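Local atomic coordinates of putative hydantoin racemase (Klebsiella pneumoniae subsp. pneumoniae, PDB entry 3QVL), a protein that interconverts the two enantiomers of allantoin as a racemase, and probably also racemises other 5-monosubstituted hydantoins. Residues 12-18 and 148-152; 51-55 and 79-83. All coordinates share one frame. Residues are numbered along the deposited sequence.

Interaction 1: 12-18 and 148-152; sequences SLAMTET and VLALE. With 5HY ([(4R)-2,5-dioxoimidazolidin-4-yl]acetic acid), chain C.
The start of helix 13-26 faces a 3-10 turn, residues 148-151, in the loop that follows strand 138-143; the nearest CA pair is Ala14 CA and Glu152 CA, 6.6 Å apart. Each segment has its own hydrogen-bonded frame. Ser12 (phi/psi -70/116) is the N-cap: its t rotamer brings OG to 3.1 Å from Met15 N, while its carbonyl O receives Thr16 N at 3.1 Å and Thr16 OG1 at 2.7 Å. Opposite, Glu152 N bonds Leu149 O at 2.9 Å and Leu151 N bonds Val148 O weakly at 3.4 Å.

The polar link between the segments is one short hydrogen bond, Thr18 OG1 to Glu152 OE2, 2.6 Å. Glu152, with chi1 and chi2 both m, reaches over the first helical turn. OE2 also lies 3.5 Å from Met15 CA, and OE1 is 3.8 Å from Ala14 CB; OE1 and Ala14 O, 3.5 Å apart, are two acceptors and merely neighbours.

The apolar part centres on Met15. Its t chi1 sends the thioether across the gap, so that CE sits 3.7 Å from both Val148 CG1 and Leu149 CD2; Ser12 OG borders the same Leu149 CD2 at 3.9 Å.

Val148 CG1 in turn lies 3.3 Å from the ligand carboxylate oxygen OD2, and Val148 N is held by Glu46. Helix 13-26 belongs to the half built on the sheet containing strand 2-7, the 3-10 turn to the half containing strand 138-143: this is a bridge across the interdomain cleft of the two-domain Asp/Glu/hydantoin racemase fold, beside its ligand pocket.

Interaction 2: 51-55 and 79-83; sequences EAIAA and GDPGL
Helix 48-68 presents the turn 51-55 to an irregular segment between strand 72-75 and helix 83-89. Gly79 (phi/psi -93/-3) comes first, with its CA 3.0 Å from Glu51 OE2, a spot where any CB would clash. Two waters join these residues: water 1 donates to Glu51 OE2 (2.9 Å) and weakly accepts from Gly79 N (3.1 Å), while water 2 donates to Glu51 OE1 (2.8 Å) and Gly79 O (2.6 Å). Asp80, at phi/psi 44/51, turns its CA-to-CB bond away from the helix and its carboxylate bonds Tyr132 OH and the backbone N of Ala98 and Glu99. It opens a type II beta turn to Leu83, closed by a weak Leu83 N to Asp80 O bond of 3.3 Å. Pro81 (-64/133) packs on the helix: CB is 3.7 Å from Glu51 O and CG 4.1 Å from Ala54 CB. Gly82 (68/26), N-cap of helix 83-89, gives the closest CA approach, 4.3 Å from the CA of Ala55, and its N meets Ala55 CB at 3.8 Å. Small residues thus permit close packing at one end; at the other, carboxylate and Gly79 carbonyl are both acceptors, so water 2 gives each a proton.

The two contacts do not touch: their centres are 17 Å apart and their nearest atoms about 9 Å, with the ligand between them. Interaction 2 lies wholly in the half of the protein built on the sheet of strands 2-7, 31-36, 72-75 and 94-96, whereas interaction 1 joins that half to the other. On one side of the ligand, Met15 CE of interaction 1 is 4.1 Å from 5HY OAB; on the other, Gly79 N of interaction 2 is 4.9 Å from the ring carbon 5HY CA, and water 1 is 4.0 Å from this carbon. Asn10 and Phe78, which hydrogen-bond the ligand, sit in the chain just before residues 12-18 and 79-83.

Interaction 1: 12-18 and 148-152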
# COMPACT_ATOMS: atom_id res chain seq x y z
N SER A 12 -3.25 -5.61 -37.03
CA SER A 12 -4.26 -4.85 -37.77
C SER A 12 -3.64 -3.62 -38.43
O SER A 12 -3.16 -2.72 -37.74
CB SER A 12 -5.41 -4.44 -36.85
OG SER A 12 -6.28 -3.52 -37.49
N LEU A 13 -3.66 -3.59 -39.76
CA LEU A 13 -3.16 -2.43 -40.50
C LEU A 13 -4.08 -1.23 -40.28
O LEU A 13 -3.63 -0.09 -40.21
CB LEU A 13 -3.00 -2.73 -41.99
CG LEU A 13 -1.78 -2.15 -42.71
CD1 LEU A 13 -1.71 -2.66 -44.13
CD2 LEU A 13 -1.74 -0.62 -42.72
N ALA A 14 -5.38 -1.51 -40.16
CA ALA A 14 -6.38 -0.47 -39.88
C ALA A 14 -6.06 0.30 -38.60
O ALA A 14 -6.11 1.53 -38.59
CB ALA A 14 -7.77 -1.09 -39.81
N MET A 15 -5.73 -0.43 -37.54
CA MET A 15 -5.35 0.18 -36.26
C MET A 15 -3.99 0.87 -36.35
O MET A 15 -3.78 1.92 -35.73
CB MET A 15 -5.40 -0.85 -35.13
CG MET A 15 -5.11 -0.29 -33.73
SD MET A 15 -6.22 -0.85 -32.41
CE MET A 15 -6.72 -2.47 -33.00
N THR A 16 -3.07 0.30 -37.13
CA THR A 16 -1.76 0.90 -37.39
C THR A 16 -1.92 2.28 -38.05
O THR A 16 -1.19 3.22 -37.73
CB THR A 16 -0.86 -0.02 -38.25
OG1 THR A 16 -0.81 -1.33 -37.67
CG2 THR A 16 0.57 0.53 -38.33
N GLU A 17 -2.88 2.38 -38.97
CA GLU A 17 -3.20 3.65 -39.64
C GLU A 17 -3.72 4.70 -38.67
O GLU A 17 -3.31 5.87 -38.73
CB GLU A 17 -4.24 3.42 -40.75
CG GLU A 17 -3.73 2.66 -41.96
CD GLU A 17 -4.85 2.04 -42.79
OE1 GLU A 17 -6.00 2.52 -42.72
OE2 GLU A 17 -4.57 1.07 -43.52
N THR A 18 -4.62 4.29 -37.77
CA THR A 18 -5.17 5.18 -36.74
C THR A 18 -4.07 5.66 -35.80
O THR A 18 -3.99 6.85 -35.49
CB THR A 18 -6.29 4.47 -35.94
OG1 THR A 18 -7.31 4.00 -36.84
CG2 THR A 18 -6.93 5.41 -34.91
N VAL A 148 -12.25 -5.10 -29.56
CA VAL A 148 -11.26 -4.06 -29.84
C VAL A 148 -11.39 -3.50 -31.27
O VAL A 148 -11.34 -2.28 -31.47
CB VAL A 148 -9.82 -4.57 -29.56
CG1 VAL A 148 -8.77 -3.67 -30.20
CG2 VAL A 148 -9.58 -4.69 -28.07
N LEU A 149 -11.57 -4.39 -32.23
CA LEU A 149 -11.63 -4.01 -33.65
C LEU A 149 -12.93 -3.31 -34.07
O LEU A 149 -13.04 -2.86 -35.21
CB LEU A 149 -11.34 -5.22 -34.55
CG LEU A 149 -9.92 -5.79 -34.46
CD1 LEU A 149 -9.81 -7.09 -35.23
CD2 LEU A 149 -8.88 -4.79 -34.95
N ALA A 150 -13.89 -3.22 -33.15
CA ALA A 150 -15.13 -2.47 -33.40
C ALA A 150 -14.85 -0.99 -33.65
O ALA A 150 -15.63 -0.31 -34.31
CB ALA A 150 -16.11 -2.64 -32.24
N LEU A 151 -13.73 -0.51 -33.12
CA LEU A 151 -13.28 0.87 -33.35
C LEU A 151 -12.88 1.11 -34.80
O LEU A 151 -12.80 2.25 -35.25
CB LEU A 151 -12.11 1.21 -32.42
CG LEU A 151 -12.42 1.42 -30.93
CD1 LEU A 151 -11.19 1.15 -30.08
CD2 LEU A 151 -12.96 2.82 -30.68
N GLU A 152 -12.64 0.02 -35.54
CA GLU A 152 -12.21 0.10 -36.93
C GLU A 152 -13.25 -0.44 -37.93
O GLU A 152 -12.96 -0.58 -39.12
CB GLU A 152 -10.88 -0.65 -37.12
CG GLU A 152 -9.72 -0.14 -36.26
CD GLU A 152 -9.16 1.20 -36.71
OE1 GLU A 152 -9.49 1.66 -37.83
OE2 GLU A 152 -8.39 1.80 -35.94
C 5HY C . -4.97 -1.77 -27.60
N 5HY C . -5.63 -3.97 -27.46
O 5HY C . -4.68 -0.60 -27.34
CA 5HY C . -5.42 -2.81 -26.58
CB 5HY C . -6.71 -2.40 -25.84
CG 5HY C . -7.87 -1.90 -26.71
OAB 5HY C . -5.33 -4.38 -29.66
NAF 5HY C . -4.90 -2.33 -28.80
CAI 5HY C . -5.28 -3.61 -28.70
OD1 5HY C . -8.97 -1.78 -26.14
OD2 5HY C . -7.65 -1.63 -27.91

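Interaction 2: 51-55 and 79-83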
# COMPACT_ATOMS: atom_id res chain seq x y z
N GLU A 51 -1.51 -10.77 -25.36
CA GLU A 51 -0.40 -9.91 -24.92
C GLU A 51 0.96 -10.58 -25.04
O GLU A 51 1.93 -9.93 -25.45
CB GLU A 51 -0.61 -9.46 -23.47
CG GLU A 51 -1.58 -8.30 -23.31
CD GLU A 51 -1.13 -7.30 -22.27
OE1 GLU A 51 -0.78 -7.71 -21.15
OE2 GLU A 51 -1.13 -6.09 -22.59
N ALA A 52 1.03 -11.86 -24.69
CA ALA A 52 2.27 -12.63 -24.76
C ALA A 52 2.77 -12.75 -26.20
O ALA A 52 3.97 -12.65 -26.46
CB ALA A 52 2.09 -14.01 -24.14
N ILE A 53 1.84 -12.95 -27.13
CA ILE A 53 2.15 -13.00 -28.56
C ILE A 53 2.61 -11.63 -29.05
O ILE A 53 3.63 -11.51 -29.74
CB ILE A 53 0.95 -13.51 -29.39
CG1 ILE A 53 0.66 -14.98 -29.07
CG2 ILE A 53 1.20 -13.33 -30.89
CD1 ILE A 53 -0.65 -15.49 -29.61
N ALA A 54 1.86 -10.59 -28.67
CA ALA A 54 2.16 -9.22 -29.06
C ALA A 54 3.53 -8.75 -28.58
O ALA A 54 4.22 -8.02 -29.29
CB ALA A 54 1.07 -8.28 -28.55
N ALA A 55 3.92 -9.19 -27.38
CA ALA A 55 5.21 -8.84 -26.79
C ALA A 55 6.40 -9.23 -27.68
O ALA A 55 7.34 -8.45 -27.85
CB ALA A 55 5.35 -9.45 -25.40
N GLY A 79 -1.98 -2.25 -23.11
CA GLY A 79 -1.39 -3.16 -22.14
C GLY A 79 0.12 -3.01 -22.03
O GLY A 79 0.76 -3.66 -21.21
N ASP A 80 0.68 -2.13 -22.87
CA ASP A 80 2.13 -1.93 -22.99
C ASP A 80 2.92 -3.25 -23.04
O ASP A 80 3.88 -3.43 -22.29
CB ASP A 80 2.66 -1.03 -21.86
CG ASP A 80 2.05 0.36 -21.87
OD1 ASP A 80 1.36 0.73 -22.85
OD2 ASP A 80 2.26 1.10 -20.88
N PRO A 81 2.51 -4.18 -23.93
CA PRO A 81 3.12 -5.51 -23.93
C PRO A 81 4.61 -5.49 -24.28
O PRO A 81 5.02 -4.81 -25.23
CB PRO A 81 2.33 -6.27 -25.01
CG PRO A 81 1.82 -5.21 -25.91
CD PRO A 81 1.54 -4.04 -25.03
N GLY A 82 5.40 -6.21 -23.49
CA GLY A 82 6.84 -6.32 -23.70
C GLY A 82 7.63 -5.05 -23.48
O GLY A 82 8.71 -4.88 -24.05
N LEU A 83 7.11 -4.16 -22.63
CA LEU A 83 7.74 -2.85 -22.40
C LEU A 83 9.17 -2.96 -21.87
O LEU A 83 10.09 -2.37 -22.44
CB LEU A 83 6.89 -1.98 -21.46
CG LEU A 83 7.42 -0.58 -21.12
CD1 LEU A 83 7.45 0.34 -22.35
CD2 LEU A 83 6.62 0.05 -20.00
O HOH W 1 -2.27 -4.74 -24.93
O HOH W 2 0.27 -5.68 -19.57